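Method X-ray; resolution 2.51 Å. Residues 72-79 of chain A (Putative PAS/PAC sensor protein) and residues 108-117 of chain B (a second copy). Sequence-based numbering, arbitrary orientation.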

# COMPACT_ATOMS: atom_id res chain seq x y z
N ARG A 72 -48.26 -32.02 25.25
CA ARG A 72 -47.10 -31.90 24.39
C ARG A 72 -46.70 -30.44 24.26
O ARG A 72 -47.57 -29.57 24.13
N PRO A 73 -45.41 -30.09 24.30
CA PRO A 73 -45.03 -28.68 24.19
C PRO A 73 -45.51 -28.07 22.87
O PRO A 73 -45.63 -28.75 21.85
N VAL A 74 -45.78 -26.77 22.91
CA VAL A 74 -46.27 -26.03 21.75
C VAL A 74 -45.57 -24.68 21.69
O VAL A 74 -45.31 -24.06 22.72
N VAL A 75 -45.26 -24.24 20.47
CA VAL A 75 -44.69 -22.92 20.23
C VAL A 75 -45.54 -22.21 19.18
O VAL A 75 -45.90 -22.81 18.16
N VAL A 76 -45.84 -20.94 19.42
CA VAL A 76 -46.67 -20.14 18.54
C VAL A 76 -45.95 -18.82 18.27
O VAL A 76 -45.65 -18.07 19.20
N ASN A 77 -45.68 -18.54 16.99
CA ASN A 77 -45.12 -17.26 16.59
C ASN A 77 -46.24 -16.25 16.38
O ASN A 77 -47.28 -16.57 15.79
N HIS A 78 -46.03 -15.03 16.86
CA HIS A 78 -47.06 -14.01 16.83
C HIS A 78 -46.42 -12.64 17.02
O HIS A 78 -45.19 -12.51 17.09
N LEU A 79 -47.26 -11.62 17.11
CA LEU A 79 -46.84 -10.25 17.37
C LEU A 79 -47.33 -9.79 18.74
O LEU A 79 -48.14 -10.45 19.40
N GLY B 108 -37.46 -27.93 29.28
CA GLY B 108 -36.86 -26.94 28.42
C GLY B 108 -37.35 -27.08 26.99
O GLY B 108 -37.71 -28.18 26.55
N VAL B 109 -37.36 -25.97 26.27
CA VAL B 109 -37.80 -25.93 24.88
C VAL B 109 -36.78 -25.12 24.09
O VAL B 109 -36.65 -23.91 24.29
N ILE B 110 -36.06 -25.79 23.20
CA ILE B 110 -35.12 -25.13 22.30
C ILE B 110 -35.84 -24.84 20.99
O ILE B 110 -36.43 -25.74 20.38
N THR B 111 -35.81 -23.58 20.56
CA THR B 111 -36.51 -23.15 19.36
C THR B 111 -35.53 -22.53 18.38
O THR B 111 -34.59 -21.83 18.77
N ASP B 112 -35.76 -22.81 17.09
CA ASP B 112 -34.95 -22.26 16.02
C ASP B 112 -35.57 -20.93 15.58
O ASP B 112 -36.72 -20.90 15.14
N LEU B 113 -34.80 -19.85 15.69
CA LEU B 113 -35.29 -18.52 15.37
C LEU B 113 -34.98 -18.09 13.94
O LEU B 113 -35.16 -16.92 13.61
N SER B 114 -34.52 -19.01 13.10
CA SER B 114 -34.10 -18.64 11.75
C SER B 114 -35.24 -17.96 10.99
O SER B 114 -35.00 -17.00 10.25
N ASP B 115 -36.47 -18.44 11.16
CA ASP B 115 -37.59 -17.87 10.42
C ASP B 115 -38.02 -16.52 10.95
O ASP B 115 -38.87 -15.87 10.32
N ARG B 116 -37.48 -16.07 12.08
CA ARG B 116 -37.78 -14.75 12.61
C ARG B 116 -36.66 -13.74 12.37
O ARG B 116 -36.80 -12.58 12.76
N VAL B 117 -35.57 -14.14 11.73
CA VAL B 117 -34.44 -13.24 11.53
C VAL B 117 -34.77 -12.26 10.41
O VAL B 117 -35.35 -12.63 9.38

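The two stretches bury 313 Å² between them, and most of that area belongs to R116(B), N77(A) and V75(A), which lose 70, 61 and 48 Å² respectively. The CA register pairs P73(A) CA with V109(B) CA at 7.8 Å, V75(A) CA with T111(B) CA at 8.2 Å and N77(A) CA with R116(B) CA at 8.7 Å. These separations are too wide for backbone pairing between strands, so the contact is made largely by side chains. Within the chain A strand the CA-to-CB bonds alternate, V75(A) and N77(A) toward chain B and V74(A), V76(A) and H78(A) away; P73(A), in the loop just before it, also points toward chain B.

R116(B) closes the 3-10 segment, where its backbone N bonds to L113(B) O at 2.9 Å. Its CA-to-CB bond points toward chain A, and chi1, chi2 and chi3 all lie in the m well (-46°, -58° and -62°), with chi4 at -85°; the side chain is therefore folded rather than fully extended. The guanidinium reaches the chain A backbone, where R116(B) NH2 donates a hydrogen bond to H78(A) O at 3.3 Å with an N-H...O angle of 143°. The acceptor lies at the guanidinium edge, near its plane, as expected for an in-plane N-H donor. H78(A) thus contributes its carbonyl although its CA-to-CB bond points away (chi1 p at 64°); its ND1 instead donates to L79(A) O at 2.7 Å and 167°.

N77(A), with chi1 m at -62° and chi2 at -21°, lies against the same arginine. Its CB is 3.2 Å from R116(B) NH1, an oblique approach to the guanidinium, while its amide OD1 is 3.3 Å from that same R116(B) NH1. The other amide atom, N77(A) ND2, lies 3.3 Å from OD2 of D115(B), whose chi1 is p at 69°. The geometry leaves open whether either of these amide contacts is a hydrogen bond.

At the other end the packing becomes mainly apolar. V75(A), chi1 t at 177°, places CG2 4.0 Å from CG1 of V109(B) and 3.9 Å from OG1 of T111(B), so one methyl meets two successive inward-facing residues of the chain B strand. T111(B) is in the m rotamer at -64°. V109(B), t at 174°, has a second apolar neighbour: its CG2 lies 4.3 Å from CB of P73(A), whose ring has a C-gamma exo pucker. Both apolar contacts are ordinary van der Waals separations between carbon atoms.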

# COMPACT_ATOMS: atom_id res chain seq x y z
CB ARG A 72 -47.44 -32.47 23.01
CG ARG A 72 -47.78 -33.96 23.02
CD ARG A 72 -48.31 -34.42 21.67
NE ARG A 72 -48.64 -35.85 21.66
CZ ARG A 72 -49.17 -36.49 20.62
NH1 ARG A 72 -49.44 -35.83 19.50
NH2 ARG A 72 -49.44 -37.78 20.70
CB PRO A 73 -43.51 -28.71 24.27
CG PRO A 73 -43.22 -29.91 25.11
CD PRO A 73 -44.27 -30.92 24.74
CB VAL A 74 -47.80 -25.83 21.82
CG1 VAL A 74 -48.31 -25.15 20.56
CG2 VAL A 74 -48.51 -27.16 22.04
CB VAL A 75 -43.22 -22.99 19.78
CG1 VAL A 75 -42.69 -21.60 19.47
CG2 VAL A 75 -42.37 -23.67 20.85
CB VAL A 76 -48.07 -19.88 19.12
CG1 VAL A 76 -48.84 -18.89 18.26
CG2 VAL A 76 -48.84 -21.19 19.25
CB ASN A 77 -44.32 -17.41 15.29
CG ASN A 77 -43.14 -18.35 15.45
OD1 ASN A 77 -42.66 -18.60 16.56
ND2 ASN A 77 -42.65 -18.88 14.33
CB HIS A 78 -48.12 -14.26 17.90
CG HIS A 78 -47.60 -14.19 19.29
ND1 HIS A 78 -47.50 -13.00 19.99
CD2 HIS A 78 -47.13 -15.15 20.13
CE1 HIS A 78 -47.00 -13.23 21.19
NE2 HIS A 78 -46.77 -14.53 21.30
CB LEU A 79 -47.38 -9.31 16.29
CG LEU A 79 -47.05 -9.60 14.83
CD1 LEU A 79 -47.67 -8.54 13.93
CD2 LEU A 79 -45.55 -9.67 14.61
CB VAL B 109 -39.21 -25.32 24.73
CG1 VAL B 109 -39.56 -25.16 23.26
CG2 VAL B 109 -40.23 -26.18 25.44
CB ILE B 110 -33.87 -25.99 22.06
CG1 ILE B 110 -33.30 -26.47 23.39
CG2 ILE B 110 -32.83 -25.21 21.26
CD1 ILE B 110 -31.96 -27.18 23.28
CB THR B 111 -37.60 -22.12 19.71
OG1 THR B 111 -38.60 -22.74 20.54
CG2 THR B 111 -38.27 -21.58 18.45
CB ASP B 112 -34.87 -23.25 14.86
CG ASP B 112 -33.93 -22.79 13.75
OD1 ASP B 112 -33.38 -21.67 13.86
OD2 ASP B 112 -33.75 -23.55 12.78
CB LEU B 113 -34.70 -17.49 16.35
CG LEU B 113 -35.04 -17.68 17.83
CD1 LEU B 113 -34.36 -16.60 18.66
CD2 LEU B 113 -36.54 -17.66 18.06
CB SER B 114 -33.62 -19.87 10.98
OG SER B 114 -32.63 -20.58 11.71
CB ASP B 115 -38.77 -18.84 10.42
CG ASP B 115 -39.41 -18.99 11.79
OD1 ASP B 115 -38.74 -18.72 12.81
OD2 ASP B 115 -40.60 -19.39 11.84
CB ARG B 116 -38.05 -14.82 14.12
CG ARG B 116 -38.99 -15.94 14.57
CD ARG B 116 -40.35 -15.86 13.91
NE ARG B 116 -41.06 -14.62 14.25
CZ ARG B 116 -41.81 -14.45 15.34
NH1 ARG B 116 -41.94 -15.43 16.22
NH2 ARG B 116 -42.42 -13.29 15.54
CB VAL B 117 -33.16 -14.04 11.22
CG1 VAL B 117 -33.20 -14.61 9.82
CG2 VAL B 117 -31.94 -13.15 11.40